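Local coordinates for protein sulfide-quinone reductase (Aquifex aeolicus, PDB 3HYW) that oxidises hydrogen sulfide with a quinone as electron acceptor, using FAD, and builds polysulfur chains that are typically released as cyclooctasulfur, at residues A[34-39]-A[123-128]; A[105-110]-A[292-297]; A[191-196]-A[300-305]; A[197-202]-A[358-363]. One frame throughout, in Å; residues are numbered along the deposited sequence. Where two conformers were deposited one is given.

How the contacts relate
Contacts 1 and 2 touch FAD, while contacts 3 and 4 lie near the octathiocane. Contact 2 lies nearest the centre of the chain and is buried. Contact 1 is only partly buried. The two touch through L109, which packs on C124, T125 and H128. Contacts 3 and 4 are buried on the other side of the chain's centre from contact 1. Their first segments, 191-196 and 197-202, follow one another and run into helix 202-212. They touch each other, for example through G192 with S202 and V196 with V363. Contact 1 is largely charged and polar. Contact 2 is apolar around a bridging water. Contact 3 mixes a histidine-glutamate bond with an isoleucine. Contact 4 is apolar across its segments.

Contact 1: residues A[34-39]-A[123-128]; sequences SDRPYF and ICTAEH. With FAD (flavin-adenine dinucleotide), chain G; H2S (hydrosulfuric acid), chain J.
The guanidinium of R36 has E127 OE1, Y38 OH and FAD O2B at its edge, in its plane. The Y38 ring carries R36 CB on one face, 4.2 Å above the ring plane and offset toward the rim. E127 OE2 lies at the edge of the same ring. R36 and E127 meet tip to tip in a salt bridge. R36 NH2 donates to E127 OE1 at 3.1 Å, from above the carboxylate plane. The guanidinium and carboxylate planes are 50° apart. R36 NE adds a weak bond to E127 OE1. Y38 OH donates to E127 OE2 at 2.6 Å, on the syn side, tilted 31° out of the carboxylate plane, so each carboxylate oxygen has its own main donor.

R36 belongs to the FAD site of the Rossmann-type fold, in the loop after strand 29-33. Its NH1 donates to FAD O2B of the adenosine ribose at 3.0 Å. E127, in the first turn of helix 126-141, is thus a second-shell partner of the cofactor. T125 caps that helix. Its OG1 accepts from H128 N at 3.1 Å, and its CG2 lies 3.5 Å from R36 NH2. A water donates to Y38 OH and accepts from A126 N at 2.9 Å. F55 meets the Y38 ring edge-to-face. On the same segment as T125, C124 lines the hydrogen sulfide pocket with M251 and F254.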
# COMPACT_ATOMS: atom_id res chain seq x y z
N SER A 34 -38.52 25.26 12.65
CA SER A 34 -38.15 23.95 12.13
C SER A 34 -39.37 23.10 11.80
O SER A 34 -40.36 23.12 12.52
CB SER A 34 -37.25 23.20 13.11
OG SER A 34 -36.65 22.08 12.49
N ASP A 35 -39.28 22.34 10.70
CA ASP A 35 -40.36 21.46 10.27
C ASP A 35 -40.43 20.15 11.06
O ASP A 35 -41.47 19.48 11.08
CB ASP A 35 -40.28 21.19 8.75
CG ASP A 35 -38.99 20.49 8.34
OD1 ASP A 35 -38.05 20.41 9.14
OD2 ASP A 35 -38.92 20.03 7.18
N ARG A 36 -39.33 19.79 11.71
CA ARG A 36 -39.31 18.64 12.60
C ARG A 36 -39.51 19.09 14.04
O ARG A 36 -38.94 20.10 14.45
CB ARG A 36 -37.99 17.87 12.46
CG ARG A 36 -37.97 16.93 11.29
CD ARG A 36 -36.62 16.25 11.13
NE ARG A 36 -36.67 15.23 10.08
CZ ARG A 36 -36.45 15.45 8.79
NH1 ARG A 36 -36.16 16.67 8.36
NH2 ARG A 36 -36.52 14.44 7.93
N PRO A 37 -40.32 18.35 14.81
CA PRO A 37 -40.60 18.70 16.21
C PRO A 37 -39.47 18.35 17.17
O PRO A 37 -39.57 18.60 18.37
CB PRO A 37 -41.84 17.86 16.53
CG PRO A 37 -41.71 16.66 15.64
CD PRO A 37 -41.04 17.13 14.39
N TYR A 38 -38.39 17.77 16.64
CA TYR A 38 -37.32 17.26 17.47
C TYR A 38 -35.96 17.64 16.91
O TYR A 38 -35.83 17.85 15.70
CB TYR A 38 -37.41 15.72 17.57
CG TYR A 38 -37.25 15.00 16.23
CD1 TYR A 38 -36.00 14.60 15.79
CD2 TYR A 38 -38.36 14.73 15.43
CE1 TYR A 38 -35.84 13.95 14.56
CE2 TYR A 38 -38.22 14.09 14.18
CZ TYR A 38 -36.95 13.70 13.77
OH TYR A 38 -36.79 13.06 12.56
N PHE A 39 -34.96 17.74 17.78
CA PHE A 39 -33.57 17.69 17.32
C PHE A 39 -33.19 16.22 17.16
O PHE A 39 -33.35 15.43 18.08
CB PHE A 39 -32.61 18.37 18.31
CG PHE A 39 -31.15 18.02 18.07
CD1 PHE A 39 -30.39 18.74 17.16
CD2 PHE A 39 -30.56 16.94 18.74
CE1 PHE A 39 -29.06 18.41 16.92
CE2 PHE A 39 -29.22 16.60 18.50
CZ PHE A 39 -28.47 17.34 17.60
N ILE A 123 -29.91 6.44 5.08
CA ILE A 123 -29.81 6.58 6.53
C ILE A 123 -29.62 8.04 6.95
O ILE A 123 -29.23 8.32 8.08
CB ILE A 123 -28.68 5.68 7.10
CG1 ILE A 123 -27.30 6.13 6.59
CG2 ILE A 123 -28.93 4.21 6.75
CD1 ILE A 123 -26.13 5.28 7.08
N CYS A 124 -29.95 8.96 6.04
CA CYS A 124 -29.65 10.39 6.22
C CYS A 124 -30.66 11.13 7.09
O CYS A 124 -30.35 12.21 7.61
CB CYS A 124 -29.54 11.09 4.86
SG CYS A 124 -28.11 10.63 3.92
N THR A 125 -31.86 10.59 7.21
CA THR A 125 -32.83 11.08 8.19
C THR A 125 -33.23 9.93 9.10
O THR A 125 -33.06 8.77 8.76
CB THR A 125 -34.09 11.70 7.54
OG1 THR A 125 -34.84 10.68 6.86
CG2 THR A 125 -33.73 12.82 6.55
N ALA A 126 -33.78 10.27 10.27
CA ALA A 126 -34.27 9.27 11.21
C ALA A 126 -35.34 8.40 10.54
O ALA A 126 -35.35 7.18 10.70
CB ALA A 126 -34.84 9.94 12.45
N GLU A 127 -36.22 9.06 9.80
CA GLU A 127 -37.35 8.43 9.12
C GLU A 127 -36.89 7.42 8.06
O GLU A 127 -37.41 6.31 7.99
CB GLU A 127 -38.23 9.51 8.49
CG GLU A 127 -39.00 10.37 9.51
CD GLU A 127 -38.21 11.55 10.06
OE1 GLU A 127 -37.10 11.84 9.57
OE2 GLU A 127 -38.72 12.20 11.01
N HIS A 128 -35.90 7.80 7.25
CA HIS A 128 -35.30 6.88 6.28
C HIS A 128 -34.52 5.74 6.96
O HIS A 128 -34.60 4.59 6.53
CB HIS A 128 -34.34 7.64 5.35
CG HIS A 128 -35.03 8.45 4.30
ND1 HIS A 128 -34.85 9.82 4.19
CD2 HIS A 128 -35.87 8.10 3.29
CE1 HIS A 128 -35.56 10.27 3.18
NE2 HIS A 128 -36.19 9.25 2.61
PA FAD G . -29.49 19.00 10.25
O1A FAD G . -28.83 18.68 11.56
O2A FAD G . -29.96 17.89 9.37
O5B FAD G . -30.71 19.97 10.59
C5B FAD G . -31.51 20.63 9.62
C4B FAD G . -32.80 21.04 10.31
O4B FAD G . -33.55 21.92 9.48
C3B FAD G . -33.70 19.83 10.55
O3B FAD G . -34.29 19.95 11.85
C2B FAD G . -34.75 19.94 9.46
O2B FAD G . -35.98 19.33 9.84
C1B FAD G . -34.88 21.45 9.33
N9A FAD G . -35.43 21.93 8.03
C8A FAD G . -35.16 21.44 6.80
N7A FAD G . -35.85 22.17 5.88
C5A FAD G . -36.56 23.11 6.56
C6A FAD G . -37.43 24.13 6.18
N6A FAD G . -37.73 24.32 4.87
N1A FAD G . -37.99 24.92 7.13
C2A FAD G . -37.71 24.74 8.43
N3A FAD G . -36.87 23.77 8.82
C4A FAD G . -36.28 22.95 7.91
N1 FAD G . -20.90 14.59 11.18
C2 FAD G . -19.93 14.30 12.09
O2 FAD G . -19.14 15.19 12.46
N3 FAD G . -19.81 13.06 12.62
C4 FAD G . -20.66 12.08 12.25
O4 FAD G . -20.54 10.82 12.77
C4X FAD G . -21.65 12.35 11.32
N5 FAD G . -22.49 11.36 10.94
C5X FAD G . -23.47 11.60 10.04
C6 FAD G . -24.33 10.56 9.68
C7 FAD G . -25.34 10.78 8.74
C7M FAD G . -26.25 9.62 8.38
C8 FAD G . -25.48 12.05 8.17
C8M FAD G . -26.55 12.35 7.15
C9 FAD G . -24.61 13.08 8.54
C9A FAD G . -23.59 12.87 9.48
N10 FAD G . -22.75 13.88 9.86
C10 FAD G . -21.77 13.63 10.77
C1' FAD G . -22.84 15.21 9.22
C2' FAD G . -23.46 16.38 9.95
O2' FAD G . -22.89 16.51 11.26
C3' FAD G . -24.98 16.22 9.96
O3' FAD G . -25.46 16.13 8.60
C4' FAD G . -25.66 17.38 10.68
O4' FAD G . -26.99 16.97 11.02
C5' FAD G . -25.69 18.63 9.80
O5' FAD G . -26.24 19.72 10.53
P FAD G . -27.25 20.78 9.86
O1P FAD G . -27.67 21.74 10.94
O2P FAD G . -26.65 21.33 8.58
O3P FAD G . -28.51 19.91 9.37
S H2S J . -26.49 11.99 5.58
O HOH W 1 -34.24 13.06 11.00

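Contact 2: residues A[105-110]-A[292-297]; sequences TGPKLV and VGVVTA. With FAD (flavin-adenine dinucleotide), chain G; SO4 (sulfate ion), chain N.
This contact is part of the FAD pyrophosphate site, where G106 and P107 meet V294 and V295. The loop 292-297 follows strand 289-291 of the parallel FAD-binding sheet. V294 N donates a straight bond to FAD O2P at 2.9 Å (168°). No direct hydrogen bond joins the two segments. A water does so instead. It accepts from G106 N at 2.8 Å and from V295 N, and donates to V292 O and to FAD O2P at 2.7 Å. G106 and G293 both press on the pyrophosphate, where a CB would clash with FAD O3P and O2P.

The other direct contacts are van der Waals. V294 CG1 is anti to the backbone N (chi1 174°) and meets P107 CB at 3.7 Å. Its CG2 lies 3.7 Å from FAD C5'. V295 CG2 sits 3.3 Å from T105 OG1, and V295 CB lies 3.7 Å from G106 O. T105 also packs its CG2 against the adenine. A type I turn from G293 to T296 shapes the loop, with T296 N and OG1 both donating to G293 O. O2P meets one amide N-H, from V294, and a water held by two more amides, which probably helps offset the phosphate charge.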
# COMPACT_ATOMS: atom_id res chain seq x y z
N THR A 105 -30.94 24.77 7.34
CA THR A 105 -31.93 23.76 6.98
C THR A 105 -31.37 22.36 6.68
O THR A 105 -32.12 21.43 6.42
CB THR A 105 -32.78 24.22 5.77
OG1 THR A 105 -31.91 24.66 4.73
CG2 THR A 105 -33.70 25.37 6.15
N GLY A 106 -30.05 22.22 6.70
CA GLY A 106 -29.42 20.91 6.46
C GLY A 106 -29.47 20.50 5.00
O GLY A 106 -29.76 21.34 4.14
N PRO A 107 -29.17 19.22 4.70
CA PRO A 107 -29.23 18.74 3.31
C PRO A 107 -30.64 18.51 2.78
O PRO A 107 -31.49 17.95 3.49
CB PRO A 107 -28.48 17.40 3.37
CG PRO A 107 -28.56 16.95 4.79
CD PRO A 107 -28.73 18.18 5.65
N LYS A 108 -30.89 18.93 1.55
CA LYS A 108 -32.03 18.42 0.82
C LYS A 108 -31.55 17.25 -0.04
O LYS A 108 -30.62 17.38 -0.83
CB LYS A 108 -32.71 19.49 -0.03
CG LYS A 108 -33.88 18.98 -0.84
CD LYS A 108 -35.00 19.98 -0.89
CE LYS A 108 -36.10 19.51 -1.82
NZ LYS A 108 -36.93 20.65 -2.30
N LEU A 109 -32.19 16.10 0.13
CA LEU A 109 -31.69 14.86 -0.44
C LEU A 109 -32.09 14.70 -1.89
O LEU A 109 -33.25 14.90 -2.24
CB LEU A 109 -32.17 13.67 0.38
CG LEU A 109 -31.92 13.77 1.90
CD1 LEU A 109 -32.48 12.55 2.60
CD2 LEU A 109 -30.44 13.93 2.19
N VAL A 110 -31.11 14.33 -2.72
CA VAL A 110 -31.36 14.01 -4.13
C VAL A 110 -30.94 12.56 -4.39
O VAL A 110 -29.75 12.22 -4.34
CB VAL A 110 -30.59 14.95 -5.09
CG1 VAL A 110 -30.85 14.59 -6.57
CG2 VAL A 110 -30.94 16.40 -4.81
N VAL A 292 -25.41 28.41 8.08
CA VAL A 292 -24.67 27.52 8.97
C VAL A 292 -25.04 26.08 8.63
O VAL A 292 -26.21 25.76 8.48
CB VAL A 292 -24.99 27.80 10.48
CG1 VAL A 292 -24.30 26.79 11.39
CG2 VAL A 292 -24.58 29.20 10.88
N GLY A 293 -24.03 25.23 8.48
CA GLY A 293 -24.27 23.82 8.25
C GLY A 293 -24.13 23.34 6.82
O GLY A 293 -23.46 23.96 6.00
N VAL A 294 -24.77 22.20 6.54
CA VAL A 294 -24.68 21.52 5.25
C VAL A 294 -25.27 22.37 4.12
O VAL A 294 -24.87 22.26 2.96
CB VAL A 294 -25.40 20.14 5.31
CG1 VAL A 294 -25.45 19.49 3.93
CG2 VAL A 294 -24.70 19.22 6.30
N VAL A 295 -26.23 23.22 4.47
CA VAL A 295 -26.91 24.05 3.49
C VAL A 295 -26.01 25.13 2.88
O VAL A 295 -26.38 25.77 1.90
CB VAL A 295 -28.20 24.69 4.10
CG1 VAL A 295 -27.86 25.89 4.99
CG2 VAL A 295 -29.16 25.10 2.98
N THR A 296 -24.83 25.34 3.46
CA THR A 296 -23.89 26.36 2.96
C THR A 296 -23.15 25.90 1.69
O THR A 296 -22.70 24.77 1.60
CB THR A 296 -22.86 26.81 4.03
OG1 THR A 296 -22.09 25.70 4.50
CG2 THR A 296 -23.58 27.47 5.20
N ALA A 297 -23.04 26.80 0.72
CA ALA A 297 -22.33 26.49 -0.52
C ALA A 297 -20.82 26.64 -0.31
O ALA A 297 -20.28 27.75 -0.23
CB ALA A 297 -22.81 27.39 -1.65
PA FAD G . -29.49 19.00 10.25
O1A FAD G . -28.83 18.68 11.56
O2A FAD G . -29.96 17.89 9.37
O5B FAD G . -30.71 19.97 10.59
C5B FAD G . -31.51 20.63 9.62
C4B FAD G . -32.80 21.04 10.31
O4B FAD G . -33.55 21.92 9.48
C3B FAD G . -33.70 19.83 10.55
O3B FAD G . -34.29 19.95 11.85
C2B FAD G . -34.75 19.94 9.46
O2B FAD G . -35.98 19.33 9.84
C1B FAD G . -34.88 21.45 9.33
N9A FAD G . -35.43 21.93 8.03
C8A FAD G . -35.16 21.44 6.80
N7A FAD G . -35.85 22.17 5.88
C5A FAD G . -36.56 23.11 6.56
C6A FAD G . -37.43 24.13 6.18
N6A FAD G . -37.73 24.32 4.87
N1A FAD G . -37.99 24.92 7.13
C2A FAD G . -37.71 24.74 8.43
N3A FAD G . -36.87 23.77 8.82
C4A FAD G . -36.28 22.95 7.91
N1 FAD G . -20.90 14.59 11.18
C2 FAD G . -19.93 14.30 12.09
O2 FAD G . -19.14 15.19 12.46
N3 FAD G . -19.81 13.06 12.62
C4 FAD G . -20.66 12.08 12.25
O4 FAD G . -20.54 10.82 12.77
C4X FAD G . -21.65 12.35 11.32
N5 FAD G . -22.49 11.36 10.94
C5X FAD G . -23.47 11.60 10.04
C6 FAD G . -24.33 10.56 9.68
C7 FAD G . -25.34 10.78 8.74
C7M FAD G . -26.25 9.62 8.38
C8 FAD G . -25.48 12.05 8.17
C8M FAD G . -26.55 12.35 7.15
C9 FAD G . -24.61 13.08 8.54
C9A FAD G . -23.59 12.87 9.48
N10 FAD G . -22.75 13.88 9.86
C10 FAD G . -21.77 13.63 10.77
C1' FAD G . -22.84 15.21 9.22
C2' FAD G . -23.46 16.38 9.95
O2' FAD G . -22.89 16.51 11.26
C3' FAD G . -24.98 16.22 9.96
O3' FAD G . -25.46 16.13 8.60
C4' FAD G . -25.66 17.38 10.68
O4' FAD G . -26.99 16.97 11.02
C5' FAD G . -25.69 18.63 9.80
O5' FAD G . -26.24 19.72 10.53
P FAD G . -27.25 20.78 9.86
O1P FAD G . -27.67 21.74 10.94
O2P FAD G . -26.65 21.33 8.58
O3P FAD G . -28.51 19.91 9.37
S SO4 N . -38.02 23.08 1.38
O1 SO4 N . -39.37 22.55 1.21
O2 SO4 N . -37.23 22.61 0.25
O3 SO4 N . -38.05 24.54 1.43
O4 SO4 N . -37.48 22.55 2.63
O HOH W 2 -27.57 23.48 7.30

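Contact 3: residues A[191-196]-A[300-305]; sequences LGHFGV and PIEKTP
H193 and E302 meet tip to tip in the inner shell of this contact. H193 NE2 donates to E302 OE2 at 2.7 Å. The oxygen lies in the plane of the imidazole but is approached from above the carboxylate plane, 45° out of it. The methyl T304 CG2 comes to 3.6 Å from H193 NE2. Beside this pair, I301 CD1 packs 3.7 Å from V196 CA and 3.8 Å from V196 CG1. A water donates to G195 O at 2.6 Å and accepts from I301 N.

The next shell fixes these groups. H193 CG is anti to the backbone N (chi1 -180°), toward 300-305. H193 ND1 accepts from G195 N at 3.0 Å, so both ring nitrogens are engaged. A type I' turn from H193 to V196 closes with V196 N on H193 O. Y190 meets the H193 ring edge-to-face. T304 OG1 bonds to I306 O and to T308 OG1. Further out, R367 NH1 donates to V196 O, and F194 of the same turn lines the octathiocane pocket. The contact joins the loop before helix 202-212 to that before helix 314-332. An alanine in place of H193 would probably leave E302 OE2 and G195 N without these mates and open a gap beside the T304 methyl. The bond directions fit an imidazole with its proton on NE2, and the nearby carboxylate is likely to polarise that N-H toward itself.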
# COMPACT_ATOMS: atom_id res chain seq x y z
N LEU A 191 -10.80 4.73 -2.14
CA LEU A 191 -11.38 4.55 -0.80
C LEU A 191 -10.78 5.55 0.18
O LEU A 191 -9.59 5.83 0.11
CB LEU A 191 -11.10 3.13 -0.31
CG LEU A 191 -12.13 2.01 -0.45
CD1 LEU A 191 -13.02 2.12 -1.68
CD2 LEU A 191 -11.41 0.68 -0.41
N GLY A 192 -11.59 6.07 1.09
CA GLY A 192 -11.07 6.98 2.11
C GLY A 192 -10.66 8.34 1.57
O GLY A 192 -9.84 9.03 2.20
N HIS A 193 -11.20 8.71 0.41
CA HIS A 193 -11.09 10.07 -0.12
C HIS A 193 -11.99 11.03 0.67
O HIS A 193 -11.56 12.14 1.02
CB HIS A 193 -11.46 10.10 -1.61
CG HIS A 193 -11.38 11.46 -2.24
ND1 HIS A 193 -12.41 12.37 -2.18
CD2 HIS A 193 -10.40 12.04 -2.97
CE1 HIS A 193 -12.06 13.46 -2.83
NE2 HIS A 193 -10.85 13.29 -3.32
N PHE A 194 -13.23 10.60 0.92
CA PHE A 194 -14.20 11.32 1.78
C PHE A 194 -14.66 12.69 1.25
O PHE A 194 -15.30 13.44 1.98
CB PHE A 194 -13.67 11.50 3.21
CG PHE A 194 -13.29 10.21 3.91
CD1 PHE A 194 -14.14 9.10 3.87
CD2 PHE A 194 -12.11 10.13 4.64
CE1 PHE A 194 -13.79 7.91 4.54
CE2 PHE A 194 -11.75 8.96 5.32
CZ PHE A 194 -12.60 7.84 5.27
N GLY A 195 -14.34 13.02 0.01
CA GLY A 195 -14.60 14.37 -0.51
C GLY A 195 -13.63 15.41 0.03
O GLY A 195 -13.88 16.61 -0.06
N VAL A 196 -12.51 14.95 0.60
CA VAL A 196 -11.50 15.86 1.16
C VAL A 196 -10.07 15.58 0.68
O VAL A 196 -9.11 16.16 1.20
CB VAL A 196 -11.53 15.88 2.73
CG1 VAL A 196 -12.90 16.29 3.24
CG2 VAL A 196 -11.13 14.53 3.30
N PRO A 300 -15.90 22.46 -3.86
CA PRO A 300 -15.24 21.19 -3.55
C PRO A 300 -13.73 21.34 -3.34
O PRO A 300 -13.10 22.23 -3.92
CB PRO A 300 -15.54 20.32 -4.78
CG PRO A 300 -15.83 21.27 -5.87
CD PRO A 300 -16.48 22.47 -5.22
N ILE A 301 -13.16 20.48 -2.49
CA ILE A 301 -11.72 20.50 -2.24
C ILE A 301 -10.93 20.08 -3.48
O ILE A 301 -9.83 20.56 -3.72
CB ILE A 301 -11.35 19.63 -1.00
CG1 ILE A 301 -11.72 20.38 0.28
CG2 ILE A 301 -9.86 19.27 -1.01
CD1 ILE A 301 -11.76 19.51 1.53
N GLU A 302 -11.51 19.18 -4.27
CA GLU A 302 -10.97 18.85 -5.59
C GLU A 302 -12.04 18.37 -6.56
O GLU A 302 -13.02 17.75 -6.15
CB GLU A 302 -9.80 17.86 -5.50
CG GLU A 302 -10.03 16.62 -4.66
CD GLU A 302 -8.78 15.75 -4.55
OE1 GLU A 302 -7.68 16.30 -4.26
OE2 GLU A 302 -8.89 14.53 -4.76
N LYS A 303 -11.84 18.69 -7.83
CA LYS A 303 -12.68 18.19 -8.91
C LYS A 303 -12.22 16.77 -9.22
O LYS A 303 -11.18 16.56 -9.85
CB LYS A 303 -12.55 19.11 -10.14
CG LYS A 303 -13.52 18.83 -11.29
CD LYS A 303 -13.29 19.80 -12.45
CE LYS A 303 -14.18 19.52 -13.67
NZ LYS A 303 -15.54 20.16 -13.56
N THR A 304 -12.98 15.79 -8.75
CA THR A 304 -12.64 14.38 -8.94
C THR A 304 -13.22 13.89 -10.27
O THR A 304 -14.16 14.49 -10.77
CB THR A 304 -13.16 13.55 -7.76
OG1 THR A 304 -14.54 13.83 -7.56
CG2 THR A 304 -12.39 13.89 -6.49
N PRO A 305 -12.66 12.80 -10.85
CA PRO A 305 -13.16 12.30 -12.14
C PRO A 305 -14.67 12.01 -12.14
O PRO A 305 -15.36 12.33 -13.11
CB PRO A 305 -12.35 11.03 -12.36
CG PRO A 305 -11.08 11.26 -11.61
CD PRO A 305 -11.52 12.00 -10.37
O HOH W 3 -14.73 18.09 -2.06

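Contact 4: residues A[197-202]-A[358-363]; sequences GGIGAS and FFADPV
I199 makes most of the apolar contact, reaching three residues of strand 355-361. Its CD1 lies 4.0 Å from F358 CB, and its CG1 lies 4.2 Å from A360 CB. Its CG2, anti to the backbone N, turns to the main chain and comes to 3.6 Å from F359 O. S202 adds a second point, with its CB 3.7 Å from F358 CE1. F358 and A360 point toward the loop, while F359 between them points away. An alanine in place of I199 would probably open a gap beside F358 CB and A360 CB and leave the loop less closely packed on the strand.

No hydrogen bond crosses between the segments; the polar bonds shape the loop 197-202. S202 OG accepts from I199 N at 2.9 Å in a nearly straight bond (171°), and the same hydroxyl donates to G192 O. One serine thus ties the loop before helix 202-212 at two points. A201 is the N-cap residue of that helix and the centre of an inverse gamma turn.

A201 packs on D208, and P362 on Y178, both of a neighbouring subunit in the homotrimer. The side chain of F358 is about 4 Å from the bound octathiocane. The arrangement is a loop leading into a helix, laid on the middle strand of the three-stranded antiparallel sheet 349-350, 355-361 and 369-375, where I199 also touches V370 and T372, beside the polysulfur pocket.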
# COMPACT_ATOMS: atom_id res chain seq x y z
N GLY A 197 -9.94 14.69 -0.31
CA GLY A 197 -8.63 14.27 -0.81
C GLY A 197 -7.86 13.42 0.19
O GLY A 197 -6.63 13.43 0.22
N GLY A 198 -8.59 12.67 1.01
CA GLY A 198 -7.98 11.81 2.01
C GLY A 198 -7.59 12.56 3.27
O GLY A 198 -7.44 13.79 3.27
N ILE A 199 -7.43 11.80 4.36
CA ILE A 199 -6.94 12.33 5.63
C ILE A 199 -5.79 11.44 6.04
O ILE A 199 -6.00 10.29 6.43
CB ILE A 199 -8.05 12.36 6.72
CG1 ILE A 199 -9.18 13.32 6.30
CG2 ILE A 199 -7.47 12.80 8.05
CD1 ILE A 199 -10.52 13.05 6.98
N GLY A 200 -4.58 11.97 5.93
CA GLY A 200 -3.37 11.16 6.13
C GLY A 200 -3.44 9.93 5.25
O GLY A 200 -3.84 10.02 4.09
N ALA A 201 -3.10 8.78 5.81
CA ALA A 201 -3.17 7.52 5.08
C ALA A 201 -4.54 6.83 5.20
O ALA A 201 -4.62 5.62 5.41
CB ALA A 201 -2.04 6.58 5.55
N SER A 202 -5.63 7.60 5.05
CA SER A 202 -6.99 7.05 5.12
C SER A 202 -7.31 6.05 4.00
O SER A 202 -8.07 5.11 4.22
CB SER A 202 -8.03 8.18 5.11
OG SER A 202 -7.90 9.00 3.96
N PHE A 358 -10.44 10.06 12.63
CA PHE A 358 -9.85 10.97 11.66
C PHE A 358 -9.91 12.38 12.22
O PHE A 358 -10.92 12.81 12.79
CB PHE A 358 -10.57 10.87 10.30
CG PHE A 358 -10.59 9.48 9.73
CD1 PHE A 358 -9.51 9.00 8.99
CD2 PHE A 358 -11.67 8.63 9.96
CE1 PHE A 358 -9.51 7.71 8.48
CE2 PHE A 358 -11.69 7.33 9.46
CZ PHE A 358 -10.60 6.87 8.71
N PHE A 359 -8.79 13.09 12.09
CA PHE A 359 -8.72 14.50 12.46
C PHE A 359 -7.98 15.22 11.36
O PHE A 359 -6.90 14.80 10.96
CB PHE A 359 -7.99 14.69 13.81
CG PHE A 359 -7.75 16.14 14.18
CD1 PHE A 359 -6.46 16.62 14.37
CD2 PHE A 359 -8.82 17.02 14.34
CE1 PHE A 359 -6.23 17.95 14.72
CE2 PHE A 359 -8.60 18.36 14.68
CZ PHE A 359 -7.30 18.82 14.87
N ALA A 360 -8.59 16.30 10.85
CA ALA A 360 -7.98 17.12 9.81
C ALA A 360 -8.12 18.59 10.18
O ALA A 360 -9.22 19.08 10.42
CB ALA A 360 -8.62 16.83 8.46
N ASP A 361 -6.99 19.30 10.24
CA ASP A 361 -6.96 20.70 10.66
C ASP A 361 -6.14 21.60 9.72
O ASP A 361 -4.90 21.55 9.75
CB ASP A 361 -6.44 20.83 12.10
CG ASP A 361 -6.32 22.28 12.56
OD1 ASP A 361 -7.21 23.09 12.22
OD2 ASP A 361 -5.34 22.62 13.25
N PRO A 362 -6.81 22.43 8.90
CA PRO A 362 -8.26 22.40 8.67
C PRO A 362 -8.62 21.26 7.72
O PRO A 362 -7.74 20.57 7.22
CB PRO A 362 -8.54 23.76 8.00
CG PRO A 362 -7.26 24.55 8.13
CD PRO A 362 -6.17 23.54 8.18
N VAL A 363 -9.91 21.06 7.48
CA VAL A 363 -10.35 20.03 6.54
C VAL A 363 -9.92 20.40 5.12
O VAL A 363 -9.42 19.57 4.37
CB VAL A 363 -11.88 19.76 6.64
CG1 VAL A 363 -12.27 18.57 5.79
CG2 VAL A 363 -12.25 19.46 8.06